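Local coordinates for protein LacI family sugar-binding transcriptional regulator (Enterococcus faecalis V583, PDB 4RK0) that binds a ribofuranose sugar in the cleft between its two lobes and probably regulates transcription as a DNA-binding LacI-family factor, at residues N19-Q24 with I229-F234; T180-I185 with E206-I211; I185-A190 with D214-C219; S223-T228 with E266-A271. One frame throughout, in Å; residues are numbered along the deposited sequence.

Contact 1 (N19-Q24 with I229-F234); sequences NPFFAQ and IAQPVF. With RIB (alpha-D-ribofuranose), chain E.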
loop_
_atom_site.group_PDB
_atom_site.type_symbol
_atom_site.label_atom_id
_atom_site.label_comp_id
_atom_site.label_asym_id
_atom_site.label_seq_id
_atom_site.Cartn_x
_atom_site.Cartn_y
_atom_site.Cartn_z
ATOM N N ASN A 19 4.408 -2.146 0.386
ATOM C CA ASN A 19 5.167 -0.975 0.761
ATOM C C ASN A 19 4.528 0.175 -0.023
ATOM O O ASN A 19 4.460 0.126 -1.261
ATOM C CB ASN A 19 6.615 -1.156 0.359
ATOM C CG ASN A 19 7.466 0.048 0.646
ATOM O OD1 ASN A 19 6.998 1.154 0.885
ATOM N ND2 ASN A 19 8.757 -0.170 0.596
ATOM N N PRO A 20 4.002 1.176 0.676
ATOM C CA PRO A 20 3.372 2.310 -0.046
ATOM C C PRO A 20 4.280 2.897 -1.141
ATOM O O PRO A 20 3.773 3.453 -2.107
ATOM C CB PRO A 20 3.115 3.360 1.044
ATOM C CG PRO A 20 3.370 2.700 2.333
ATOM C CD PRO A 20 4.045 1.378 2.136
ATOM N N PHE A 21 5.605 2.800 -0.979
ATOM C CA PHE A 21 6.520 3.233 -2.035
ATOM C C PHE A 21 6.209 2.571 -3.364
ATOM O O PHE A 21 6.104 3.265 -4.393
ATOM C CB PHE A 21 7.983 2.995 -1.658
ATOM C CG PHE A 21 8.944 3.396 -2.730
ATOM C CD1 PHE A 21 9.317 4.708 -2.855
ATOM C CD2 PHE A 21 9.414 2.476 -3.640
ATOM C CE1 PHE A 21 10.183 5.116 -3.856
ATOM C CE2 PHE A 21 10.251 2.877 -4.664
ATOM C CZ PHE A 21 10.650 4.220 -4.756
ATOM N N PHE A 22 6.093 1.248 -3.386
ATOM C CA PHE A 22 5.908 0.538 -4.660
ATOM C C PHE A 22 4.486 0.638 -5.143
ATOM O O PHE A 22 4.240 0.619 -6.328
ATOM C CB PHE A 22 6.325 -0.905 -4.563
ATOM C CG PHE A 22 7.798 -1.068 -4.374
ATOM C CD1 PHE A 22 8.677 -0.665 -5.356
ATOM C CD2 PHE A 22 8.302 -1.515 -3.180
ATOM C CE1 PHE A 22 10.023 -0.771 -5.150
ATOM C CE2 PHE A 22 9.627 -1.653 -2.984
ATOM C CZ PHE A 22 10.503 -1.272 -3.974
ATOM N N ALA A 23 3.555 0.844 -4.232
ATOM C CA ALA A 23 2.181 1.096 -4.675
ATOM C C ALA A 23 2.075 2.408 -5.444
ATOM O O ALA A 23 1.372 2.479 -6.460
ATOM C CB ALA A 23 1.209 1.069 -3.491
ATOM N N GLN A 24 2.784 3.441 -4.977
ATOM C CA GLN A 24 2.757 4.740 -5.649
ATOM C C GLN A 24 3.550 4.692 -6.930
ATOM O O GLN A 24 3.210 5.354 -7.898
ATOM C CB GLN A 24 3.288 5.827 -4.729
ATOM C CG GLN A 24 2.329 6.258 -3.649
ATOM C CD GLN A 24 1.087 6.967 -4.179
ATOM O OE1 GLN A 24 0.972 7.286 -5.361
ATOM N NE2 GLN A 24 0.137 7.200 -3.287
ATOM N N ILE A 229 13.756 11.712 3.795
ATOM C CA ILE A 229 14.238 12.100 2.474
ATOM C C ILE A 229 13.204 11.730 1.471
ATOM O O ILE A 229 12.832 10.566 1.391
ATOM C CB ILE A 229 15.540 11.350 2.125
ATOM C CG1 ILE A 229 16.637 11.686 3.110
ATOM C CG2 ILE A 229 15.975 11.713 0.698
ATOM C CD1 ILE A 229 16.845 13.148 3.423
ATOM N N ALA A 230 12.716 12.703 0.703
ATOM C CA ALA A 230 11.664 12.441 -0.244
ATOM C C ALA A 230 12.197 11.969 -1.599
ATOM O O ALA A 230 13.009 12.638 -2.219
ATOM C CB ALA A 230 10.795 13.687 -0.473
ATOM N N GLN A 231 11.696 10.826 -2.041
ATOM C CA GLN A 231 11.854 10.363 -3.423
ATOM C C GLN A 231 10.614 10.725 -4.212
ATOM O O GLN A 231 9.527 10.574 -3.702
ATOM C CB GLN A 231 11.969 8.838 -3.498
ATOM C CG GLN A 231 13.219 8.251 -2.852
ATOM C CD GLN A 231 13.473 6.855 -3.356
ATOM O OE1 GLN A 231 13.731 6.660 -4.554
ATOM N NE2 GLN A 231 13.350 5.863 -2.474
ATOM N N PRO A 232 10.778 11.148 -5.480
ATOM C CA PRO A 232 9.656 11.521 -6.325
ATOM C C PRO A 232 9.078 10.318 -7.024
ATOM O O PRO A 232 9.258 10.152 -8.232
ATOM C CB PRO A 232 10.284 12.525 -7.313
ATOM C CG PRO A 232 11.716 12.092 -7.426
ATOM C CD PRO A 232 12.076 11.566 -6.052
ATOM N N VAL A 233 8.398 9.479 -6.252
ATOM C CA VAL A 233 8.048 8.127 -6.688
ATOM C C VAL A 233 6.971 8.083 -7.719
ATOM O O VAL A 233 7.049 7.270 -8.644
ATOM C CB VAL A 233 7.732 7.106 -5.525
ATOM C CG1 VAL A 233 6.541 7.524 -4.657
ATOM C CG2 VAL A 233 7.549 5.712 -6.083
ATOM N N PHE A 234 5.976 8.961 -7.603
ATOM C CA PHE A 234 4.918 9.032 -8.626
ATOM C C PHE A 234 5.564 9.392 -9.937
ATOM O O PHE A 234 5.335 8.731 -10.964
ATOM C CB PHE A 234 3.853 10.092 -8.273
ATOM C CG PHE A 234 2.676 10.052 -9.162
ATOM C CD1 PHE A 234 1.780 9.033 -9.039
ATOM C CD2 PHE A 234 2.505 10.965 -10.178
ATOM C CE1 PHE A 234 0.665 8.955 -9.867
ATOM C CE2 PHE A 234 1.389 10.909 -11.010
ATOM C CZ PHE A 234 0.469 9.907 -10.853
HETATM O O5 RIB E . 10.920 1.943 0.746
HETATM C C5 RIB E . 11.151 0.867 -0.149
HETATM C C4 RIB E . 12.561 0.988 -0.537
HETATM O O4 RIB E . 13.049 -0.109 -1.351
HETATM C C3 RIB E . 12.433 2.326 -1.239
HETATM O O3 RIB E . 13.282 3.170 -0.459
HETATM C C2 RIB E . 12.847 1.944 -2.663
HETATM O O2 RIB E . 13.790 2.843 -3.192
HETATM C C1 RIB E . 13.258 0.461 -2.651
HETATM O O1 RIB E . 14.531 0.250 -3.236
#
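Phe21 and Val233 meet methyl over ring: Val233 CG2 lies 3.8 Å from the centroid of the Phe21 ring and 22° off its normal, a CH-pi contact. The opposite face of that ring receives the sugar, whose C2 comes within 3.4 Å of Phe21 CE2. Phe21 CG is anti to the backbone N (chi1 179°), which carries the ring out between Val233 and the sugar. A flat apolar side chain suits this place, packing a valine methyl on one face and ribose carbons on the other. Gln231 crosses Phe21 at about a right angle and sends a nearly straight hydrogen bond (174°) from NE2 to O2 of the sugar, 3.1 Å long. Its OE1 is hydrogen-bonded to Thr107 OG1, which fixes the amide so that NE2 faces the ligand; NE2 also reaches Asp214 OD1. Beside the ring, Val233 CG1 packs 3.7 Å from Gln24 CB, while the tip of Gln24 turns to Arg27. Asn19, also of the pocket, is the N-cap of helix 20-35; its OD1 accepts from Phe21 N at 2.9 Å. An aromatic from a helix start and an amide from a crossover chain together line the interlobe sugar cleft of the periplasmic-binding-protein fold.

Contact 2 (T180-I185 with E206-I211); sequences TGIFAI and EDYSII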
loop_
_atom_site.group_PDB
_atom_site.type_symbol
_atom_site.label_atom_id
_atom_site.label_comp_id
_atom_site.label_asym_id
_atom_site.label_seq_id
_atom_site.Cartn_x
_atom_site.Cartn_y
_atom_site.Cartn_z
ATOM N N THR A 180 22.168 8.435 19.690
ATOM C CA THR A 180 21.122 9.411 19.943
ATOM C C THR A 180 20.290 9.710 18.702
ATOM O O THR A 180 19.212 10.279 18.799
ATOM C CB THR A 180 21.765 10.714 20.465
ATOM O OG1 THR A 180 22.685 11.235 19.474
ATOM C CG2 THR A 180 22.519 10.413 21.746
ATOM N N GLY A 181 20.785 9.317 17.535
ATOM C CA GLY A 181 20.162 9.638 16.253
ATOM C C GLY A 181 20.127 8.383 15.407
ATOM O O GLY A 181 21.060 7.620 15.413
ATOM N N ILE A 182 19.064 8.172 14.649
ATOM C CA ILE A 182 18.948 6.947 13.888
ATOM C C ILE A 182 18.565 7.315 12.480
ATOM O O ILE A 182 17.624 8.083 12.287
ATOM C CB ILE A 182 17.878 5.988 14.465
ATOM C CG1 ILE A 182 18.128 5.698 15.933
ATOM C CG2 ILE A 182 17.783 4.697 13.661
ATOM C CD1 ILE A 182 16.870 5.235 16.664
ATOM N N PHE A 183 19.333 6.819 11.500
ATOM C CA PHE A 183 18.934 6.900 10.077
ATOM C C PHE A 183 18.306 5.586 9.670
ATOM O O PHE A 183 19.002 4.582 9.556
ATOM C CB PHE A 183 20.168 7.265 9.174
ATOM C CG PHE A 183 19.887 7.347 7.701
ATOM C CD1 PHE A 183 18.654 7.728 7.185
ATOM C CD2 PHE A 183 20.930 7.074 6.791
ATOM C CE1 PHE A 183 18.447 7.798 5.817
ATOM C CE2 PHE A 183 20.730 7.150 5.440
ATOM C CZ PHE A 183 19.490 7.524 4.928
ATOM N N ALA A 184 16.984 5.581 9.457
ATOM C CA ALA A 184 16.285 4.417 8.996
ATOM C C ALA A 184 16.308 4.440 7.481
ATOM O O ALA A 184 15.901 5.427 6.877
ATOM C CB ALA A 184 14.859 4.410 9.497
ATOM N N ILE A 185 16.767 3.352 6.864
ATOM C CA ILE A 185 17.055 3.395 5.431
ATOM C C ILE A 185 15.799 3.392 4.584
ATOM O O ILE A 185 15.858 3.666 3.393
ATOM C CB ILE A 185 18.063 2.296 5.026
ATOM C CG1 ILE A 185 19.121 2.846 4.094
ATOM C CG2 ILE A 185 17.363 1.125 4.412
ATOM C CD1 ILE A 185 20.143 3.672 4.796
ATOM N N GLU A 206 12.715 13.292 21.938
ATOM C CA GLU A 206 13.387 13.569 23.222
ATOM C C GLU A 206 14.456 12.545 23.572
ATOM O O GLU A 206 15.507 12.932 24.102
ATOM C CB GLU A 206 12.401 13.686 24.397
ATOM C CG GLU A 206 11.561 14.946 24.386
ATOM C CD GLU A 206 10.400 14.903 23.397
ATOM O OE1 GLU A 206 10.138 13.843 22.772
ATOM O OE2 GLU A 206 9.738 15.950 23.247
ATOM N N ASP A 207 14.189 11.257 23.334
ATOM C CA ASP A 207 15.193 10.214 23.558
ATOM C C ASP A 207 15.972 9.849 22.295
ATOM O O ASP A 207 17.179 9.639 22.362
ATOM C CB ASP A 207 14.572 8.945 24.142
ATOM C CG ASP A 207 14.007 9.172 25.528
ATOM O OD1 ASP A 207 14.624 9.938 26.290
ATOM O OD2 ASP A 207 12.936 8.617 25.853
ATOM N N TYR A 208 15.276 9.727 21.163
ATOM C CA TYR A 208 15.934 9.413 19.905
ATOM C C TYR A 208 15.399 10.269 18.795
ATOM O O TYR A 208 14.204 10.449 18.674
ATOM C CB TYR A 208 15.732 7.968 19.515
ATOM C CG TYR A 208 16.389 6.981 20.425
ATOM C CD1 TYR A 208 15.715 6.481 21.529
ATOM C CD2 TYR A 208 17.682 6.529 20.186
ATOM C CE1 TYR A 208 16.317 5.570 22.382
ATOM C CE2 TYR A 208 18.281 5.602 21.026
ATOM C CZ TYR A 208 17.583 5.116 22.119
ATOM O OH TYR A 208 18.159 4.207 22.971
ATOM N N SER A 209 16.331 10.804 18.010
ATOM C CA SER A 209 16.044 11.526 16.791
ATOM C C SER A 209 16.088 10.488 15.710
ATOM O O SER A 209 17.035 9.684 15.658
ATOM C CB SER A 209 17.113 12.614 16.542
ATOM O OG SER A 209 16.900 13.764 17.337
ATOM N N ILE A 210 15.059 10.484 14.864
ATOM C CA ILE A 210 14.977 9.578 13.750
ATOM C C ILE A 210 14.704 10.307 12.448
ATOM O O ILE A 210 13.810 11.141 12.367
ATOM C CB ILE A 210 13.828 8.556 13.947
ATOM C CG1 ILE A 210 14.054 7.806 15.274
ATOM C CG2 ILE A 210 13.723 7.611 12.756
ATOM C CD1 ILE A 210 12.997 6.787 15.642
ATOM N N ILE A 211 15.440 9.896 11.418
ATOM C CA ILE A 211 15.193 10.324 10.042
ATOM C C ILE A 211 15.025 9.088 9.164
ATOM O O ILE A 211 15.839 8.131 9.227
ATOM C CB ILE A 211 16.331 11.223 9.465
ATOM C CG1 ILE A 211 16.025 11.638 8.016
ATOM C CG2 ILE A 211 17.680 10.525 9.521
ATOM C CD1 ILE A 211 16.796 12.878 7.586
HETATM O O HOH W 1 18.671 11.985 21.215
#
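Ile182 lies against Tyr208, Ser209 and Ile210 along its whole length. Its CB is 4.0 Å from Ser209 O, and CG1 stays near the same oxygen. CG1 stands anti to the carbonyl carbon (chi1 -54°) and the chain then runs on extended, which brings CD1 over the neighbouring strand: 3.8 Å from Tyr208 CD2, approached obliquely, and 4.1 Å from Ile210 CG1. The two isoleucines lie side by side and point the same way, toward helix 187-199, where Leu193 and Leu197 meet them. Beta-branched apolar residues suit this sheet face, which must be both extended and greasy. Strand 181-184, helix 187-199 and strand 209-211 form a beta-alpha-beta crossover, the repeating unit of the parallel sheet in this Rossmann-like lobe, and strand 209-211 is one of the two edge strands of that four-stranded sheet within the chain. Parallel pairing follows: Ser209 N gives to Thr180 O (3.0 Å), Ile182 N to Ser209 O (2.7 Å), Ile211 N to Ile182 O (3.0 Å) and Ala184 N to Ile211 O (2.8 Å). Gly181 CA makes a CA-H...O contact with Ser209 O, as Phe183 CA does with Ile211 O. Where the pairing begins, a water donates to both Thr180 O and Asp207 O, linking the two incoming loops. On the other face of the sheet Phe183 packs on Ile211 CG2, and Ile211 O lies in the plane of the Phe183 ring, at the edge, 3.5 Å from Phe183 CD1. Phe147 of helix 138-150 meets the same ring, their planes nearly parallel.

Contact 3 (I185-A190 with D214-C219); sequences INDEIA and DNVDMC. With RIB (alpha-D-ribofuranose), chain E.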
loop_
_atom_site.group_PDB
_atom_site.type_symbol
_atom_site.label_atom_id
_atom_site.label_comp_id
_atom_site.label_asym_id
_atom_site.label_seq_id
_atom_site.Cartn_x
_atom_site.Cartn_y
_atom_site.Cartn_z
ATOM N N ILE A 185 16.767 3.352 6.864
ATOM C CA ILE A 185 17.055 3.395 5.431
ATOM C C ILE A 185 15.799 3.392 4.584
ATOM O O ILE A 185 15.858 3.666 3.393
ATOM C CB ILE A 185 18.063 2.296 5.026
ATOM C CG1 ILE A 185 19.121 2.846 4.094
ATOM C CG2 ILE A 185 17.363 1.125 4.412
ATOM C CD1 ILE A 185 20.143 3.672 4.796
ATOM N N ASN A 186 14.650 3.100 5.190
ATOM C CA ASN A 186 13.381 3.464 4.571
ATOM C C ASN A 186 12.338 3.805 5.637
ATOM O O ASN A 186 12.558 3.549 6.836
ATOM C CB ASN A 186 12.874 2.468 3.535
ATOM C CG ASN A 186 12.210 1.247 4.126
ATOM O OD1 ASN A 186 12.414 0.888 5.286
ATOM N ND2 ASN A 186 11.426 0.576 3.296
ATOM N N ASP A 187 11.233 4.399 5.194
ATOM C CA ASP A 187 10.185 4.858 6.125
ATOM C C ASP A 187 9.540 3.662 6.845
ATOM O O ASP A 187 9.207 3.759 8.024
ATOM C CB ASP A 187 9.135 5.722 5.431
ATOM C CG ASP A 187 9.667 7.120 5.018
ATOM O OD1 ASP A 187 10.645 7.603 5.593
ATOM O OD2 ASP A 187 9.070 7.717 4.121
ATOM N N GLU A 188 9.369 2.546 6.169
ATOM C CA GLU A 188 8.812 1.354 6.831
ATOM C C GLU A 188 9.674 0.897 8.019
ATOM O O GLU A 188 9.151 0.613 9.099
ATOM C CB GLU A 188 8.633 0.209 5.823
ATOM C CG GLU A 188 7.541 0.471 4.802
ATOM C CD GLU A 188 6.812 -0.792 4.359
ATOM O OE1 GLU A 188 7.466 -1.822 4.102
ATOM O OE2 GLU A 188 5.572 -0.764 4.251
ATOM N N ILE A 189 10.995 0.848 7.855
ATOM C CA ILE A 189 11.858 0.602 9.016
ATOM C C ILE A 189 11.619 1.611 10.142
ATOM O O ILE A 189 11.601 1.237 11.325
ATOM C CB ILE A 189 13.341 0.624 8.642
ATOM C CG1 ILE A 189 13.633 -0.615 7.807
ATOM C CG2 ILE A 189 14.221 0.647 9.881
ATOM C CD1 ILE A 189 15.065 -0.735 7.299
ATOM N N ALA A 190 11.550 2.893 9.789
ATOM C CA ALA A 190 11.317 3.945 10.749
ATOM C C ALA A 190 10.007 3.732 11.529
ATOM O O ALA A 190 9.949 3.981 12.743
ATOM C CB ALA A 190 11.233 5.291 10.047
ATOM N N ASP A 214 12.057 8.090 2.012
ATOM C CA ASP A 214 11.051 7.891 0.942
ATOM C C ASP A 214 10.023 9.017 0.898
ATOM O O ASP A 214 9.601 9.446 -0.172
ATOM C CB ASP A 214 10.253 6.597 1.010
ATOM C CG ASP A 214 11.051 5.339 0.633
ATOM O OD1 ASP A 214 12.108 5.445 -0.033
ATOM O OD2 ASP A 214 10.534 4.224 0.920
ATOM N N ASN A 215 9.575 9.413 2.069
ATOM C CA ASN A 215 8.445 10.305 2.230
ATOM C C ASN A 215 7.152 9.716 1.779
ATOM O O ASN A 215 6.380 10.356 1.092
ATOM C CB ASN A 215 8.681 11.635 1.557
ATOM C CG ASN A 215 7.671 12.698 1.987
ATOM O OD1 ASN A 215 7.284 12.752 3.131
ATOM N ND2 ASN A 215 7.246 13.525 1.056
ATOM N N VAL A 216 6.872 8.513 2.247
ATOM C CA VAL A 216 5.599 7.880 1.930
ATOM C C VAL A 216 4.511 8.681 2.679
ATOM O O VAL A 216 4.802 9.475 3.566
ATOM C CB VAL A 216 5.560 6.371 2.303
ATOM C CG1 VAL A 216 6.613 5.564 1.517
ATOM C CG2 VAL A 216 5.753 6.146 3.793
ATOM N N ASP A 217 3.268 8.474 2.317
ATOM C CA ASP A 217 2.197 9.354 2.811
ATOM C C ASP A 217 2.025 9.257 4.319
ATOM O O ASP A 217 1.772 10.274 4.990
ATOM C CB ASP A 217 0.889 9.063 2.066
ATOM C CG ASP A 217 0.687 9.988 0.879
ATOM O OD1 ASP A 217 0.906 11.208 1.035
ATOM O OD2 ASP A 217 0.309 9.506 -0.208
ATOM N N MET A 218 2.225 8.054 4.854
ATOM C CA MET A 218 2.134 7.804 6.297
ATOM C C MET A 218 3.061 8.644 7.180
ATOM O O MET A 218 2.846 8.685 8.389
ATOM C CB MET A 218 2.362 6.315 6.643
ATOM C CG MET A 218 1.109 5.426 6.655
ATOM S SD MET A 218 -0.340 5.991 7.572
ATOM C CE MET A 218 -0.080 5.467 9.221
ATOM N N CYS A 219 4.108 9.256 6.603
ATOM C CA CYS A 219 5.050 10.053 7.393
ATOM C C CYS A 219 4.339 11.148 8.215
ATOM O O CYS A 219 4.769 11.503 9.307
ATOM C CB CYS A 219 6.097 10.668 6.480
ATOM S SG CYS A 219 7.329 9.459 5.865
HETATM O O5 RIB E . 10.920 1.943 0.746
HETATM C C5 RIB E . 11.151 0.867 -0.149
HETATM C C4 RIB E . 12.561 0.988 -0.537
HETATM O O4 RIB E . 13.049 -0.109 -1.351
HETATM C C3 RIB E . 12.433 2.326 -1.239
HETATM O O3 RIB E . 13.282 3.170 -0.459
HETATM C C2 RIB E . 12.847 1.944 -2.663
HETATM O O2 RIB E . 13.790 2.843 -3.192
HETATM C C1 RIB E . 13.258 0.461 -2.651
HETATM O O1 RIB E . 14.531 0.250 -3.236
HETATM O O HOH W 2 8.821 2.986 2.790
#
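Asp187 and Asp214 touch tip to root: Asp187 OD2 lies 3.5 Å from Asp214 CB, yet their carboxylates serve different partners and their OD2 atoms stay 5.0 Å apart. Asp187, the first residue of helix 187-199, aims OD2 at the opposing loop. Val216 N donates to it at 3.0 Å, nearly along the C-O axis, Asn215 N adds a weak bond, and Cys219 SG lies 3.0 Å from Asp187 OD2; Asp187 OD1 is held by Thr228 OG1. An acid suits this spot because these donors may offset its negative charge in a buried place. Asp214 instead turns into the sugar pocket, between the lobes of the periplasmic-binding-protein fold, where OD1 accepts from O3 of the ribose at 2.6 Å. Its OD2 also faces the sugar's O5, but the modelled separation is so short that its value is doubtful. Asn186 ND2 donates a hydrogen bond to O5 of the sugar at 2.9 Å. Asn186 CG sits between the backbone N and the carbonyl carbon (chi1 79°), and the same amide caps the helix through OD1, which accepts from Ile189 N, 2.9 Å away. A water donates to Asp214 OD2 at 2.8 Å and lies beside the sugar's O5.

Contact 4 (S223-T228 with E266-A271); sequences SPPLTT and ERFSTA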
loop_
_atom_site.group_PDB
_atom_site.type_symbol
_atom_site.label_atom_id
_atom_site.label_comp_id
_atom_site.label_asym_id
_atom_site.label_seq_id
_atom_site.Cartn_x
_atom_site.Cartn_y
_atom_site.Cartn_z
ATOM N N SER A 223 3.369 9.722 14.895
ATOM C CA SER A 223 3.566 10.683 15.972
ATOM C C SER A 223 4.907 10.448 16.611
ATOM O O SER A 223 5.156 9.374 17.179
ATOM C CB SER A 223 2.456 10.570 17.022
ATOM O OG SER A 223 1.393 11.456 16.696
ATOM N N PRO A 224 5.813 11.413 16.465
ATOM C CA PRO A 224 5.613 12.652 15.727
ATOM C C PRO A 224 5.769 12.497 14.205
ATOM O O PRO A 224 6.326 11.498 13.767
ATOM C CB PRO A 224 6.736 13.541 16.277
ATOM C CG PRO A 224 7.833 12.567 16.518
ATOM C CD PRO A 224 7.195 11.260 16.941
ATOM N N PRO A 225 5.317 13.495 13.410
ATOM C CA PRO A 225 5.501 13.397 11.970
ATOM C C PRO A 225 6.988 13.203 11.639
ATOM O O PRO A 225 7.864 13.843 12.266
ATOM C CB PRO A 225 4.933 14.696 11.434
ATOM C CG PRO A 225 3.905 15.076 12.447
ATOM C CD PRO A 225 4.367 14.568 13.768
ATOM N N LEU A 226 7.231 12.316 10.679
ATOM C CA LEU A 226 8.573 11.766 10.402
ATOM C C LEU A 226 9.336 12.622 9.367
ATOM O O LEU A 226 8.875 12.860 8.226
ATOM C CB LEU A 226 8.465 10.302 9.926
ATOM C CG LEU A 226 9.751 9.619 9.486
ATOM C CD1 LEU A 226 10.710 9.468 10.666
ATOM C CD2 LEU A 226 9.425 8.265 8.867
ATOM N N THR A 227 10.507 13.064 9.815
ATOM C CA THR A 227 11.504 13.749 9.018
ATOM C C THR A 227 12.109 12.694 8.155
ATOM O O THR A 227 12.451 11.600 8.649
ATOM C CB THR A 227 12.561 14.397 9.930
ATOM O OG1 THR A 227 11.964 15.467 10.672
ATOM C CG2 THR A 227 13.758 14.956 9.117
ATOM N N THR A 228 12.260 13.001 6.872
ATOM C CA THR A 228 12.604 11.975 5.904
ATOM C C THR A 228 13.212 12.570 4.635
ATOM O O THR A 228 13.229 13.776 4.455
ATOM C CB THR A 228 11.331 11.173 5.541
ATOM O OG1 THR A 228 11.722 10.012 4.839
ATOM C CG2 THR A 228 10.332 11.994 4.724
ATOM N N GLU A 266 11.775 18.203 6.482
ATOM C CA GLU A 266 11.924 18.297 7.910
ATOM C C GLU A 266 10.564 18.366 8.569
ATOM O O GLU A 266 9.730 19.221 8.226
ATOM C CB GLU A 266 12.778 19.508 8.276
ATOM C CG GLU A 266 13.061 19.682 9.759
ATOM C CD GLU A 266 14.210 20.651 10.025
ATOM O OE1 GLU A 266 14.738 21.227 9.048
ATOM O OE2 GLU A 266 14.590 20.835 11.205
ATOM N N ARG A 267 10.348 17.443 9.496
ATOM C CA ARG A 267 9.132 17.404 10.288
ATOM C C ARG A 267 9.496 17.477 11.753
ATOM O O ARG A 267 10.207 18.429 12.176
ATOM C CB ARG A 267 8.275 16.183 9.902
ATOM C CG ARG A 267 7.774 16.267 8.502
ATOM C CD ARG A 267 6.631 15.295 8.239
ATOM N NE ARG A 267 6.136 15.458 6.883
ATOM C CZ ARG A 267 6.522 14.724 5.826
ATOM N NH1 ARG A 267 7.459 13.788 5.955
ATOM N NH2 ARG A 267 5.991 14.953 4.631
ATOM N N PHE A 268 9.056 16.513 12.562
ATOM C CA PHE A 268 9.145 16.669 13.990
ATOM C C PHE A 268 9.816 15.523 14.699
ATOM O O PHE A 268 9.815 15.448 15.938
ATOM C CB PHE A 268 7.750 17.010 14.556
ATOM C CG PHE A 268 7.296 18.381 14.165
ATOM C CD1 PHE A 268 7.749 19.501 14.864
ATOM C CD2 PHE A 268 6.503 18.582 13.041
ATOM C CE1 PHE A 268 7.374 20.780 14.486
ATOM C CE2 PHE A 268 6.124 19.871 12.654
ATOM C CZ PHE A 268 6.559 20.967 13.380
ATOM N N SER A 269 10.490 14.666 13.952
ATOM C CA SER A 269 11.073 13.478 14.579
ATOM C C SER A 269 12.562 13.597 14.946
ATOM O O SER A 269 13.141 12.657 15.426
ATOM C CB SER A 269 10.828 12.256 13.672
ATOM O OG SER A 269 11.601 12.330 12.492
ATOM N N THR A 270 13.160 14.751 14.702
ATOM C CA THR A 270 14.496 15.039 15.222
ATOM C C THR A 270 14.527 16.289 16.071
ATOM O O THR A 270 13.679 17.166 15.942
ATOM C CB THR A 270 15.521 15.216 14.068
ATOM O OG1 THR A 270 15.275 16.449 13.370
ATOM C CG2 THR A 270 15.435 14.057 13.081
ATOM N N ALA A 271 15.542 16.379 16.925
ATOM C CA ALA A 271 15.764 17.560 17.712
ATOM C C ALA A 271 17.244 17.737 18.047
ATOM O O ALA A 271 17.998 16.767 18.082
ATOM C CB ALA A 271 14.931 17.525 19.007
HETATM O O HOH W 3 12.835 16.825 12.708
#
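Thr227 and Ser269 anchor the close-packed half of this contact between two irregular segments at the edge of the C-terminal lobe of the periplasmic-binding-protein fold: residues 223-228 lead into strand 228-230, and residues 266-271 follow its antiparallel neighbour, strand 257-265. With almost no regular strand here, side chains supply three of the four hydrogen bonds across the contact. Arg267 N donates to Thr227 OG1 at 2.8 Å, and Thr227 N to Ser269 OG at 3.0 Å. Ser269 OG occupies the crowded position between its own backbone N and carbonyl carbon (chi1 70°); it is bonded also to Ile210 O, tying the pair to strand 209-211. Small hydroxyl residues fit because they bring an acceptor up against a main chain. Leu226 CB sets off away from the opposing segment and its side chain packs on helix 187-199, though CD1 lies 3.5 Å from Ser269 OG; the Leu226 carbonyl O receives Arg267 NH1 at 2.8 Å, in the guanidinium plane. An extended arginine can also place NH2 against Glu220, a salt bridge, and against Asn215. A water bridges Thr227 OG1, 2.6 Å away, to Thr270 N and OG1; Thr270 OG1 is also hydrogen-bonded to His119.

The other end is looser and nearer solvent, with Phe268 exposed. After a cis peptide bond, Pro224 and Pro225 give a rigid surface without N-H groups. Phe268 N bonds to Pro225 O at 2.9 Å, and Pro225 CB packs 3.7 Å from Arg267 CD. The phenyl ring leads outward with Pro225 CG obliquely beside it, while Phe268 CB lies 4.0 Å from Pro224 CB.

Contacts 2, 3 and 4 gather in the C-terminal lobe, their centres 9 to 13 Å apart, whereas contact 1 reaches helix 20-35 of the other lobe and lies about 21 Å from the centre of contact 2. Contact 2 pairs the strands on either side of helix 187-199 in sequence, and contact 3, sharing Ile185, joins the start of that helix to the loop beyond strand 209-211. Contact 4 opens after both have closed, and its first segment runs into the second of contact 1. Contacts 1 and 3, about 9 Å apart, both touch the ribose, so the pocket unites the two lobes. Thr228 OG1 hydrogen-bonds Asp187 OD1, tying contact 4 to contact 3, which carries pocket residue Asp214.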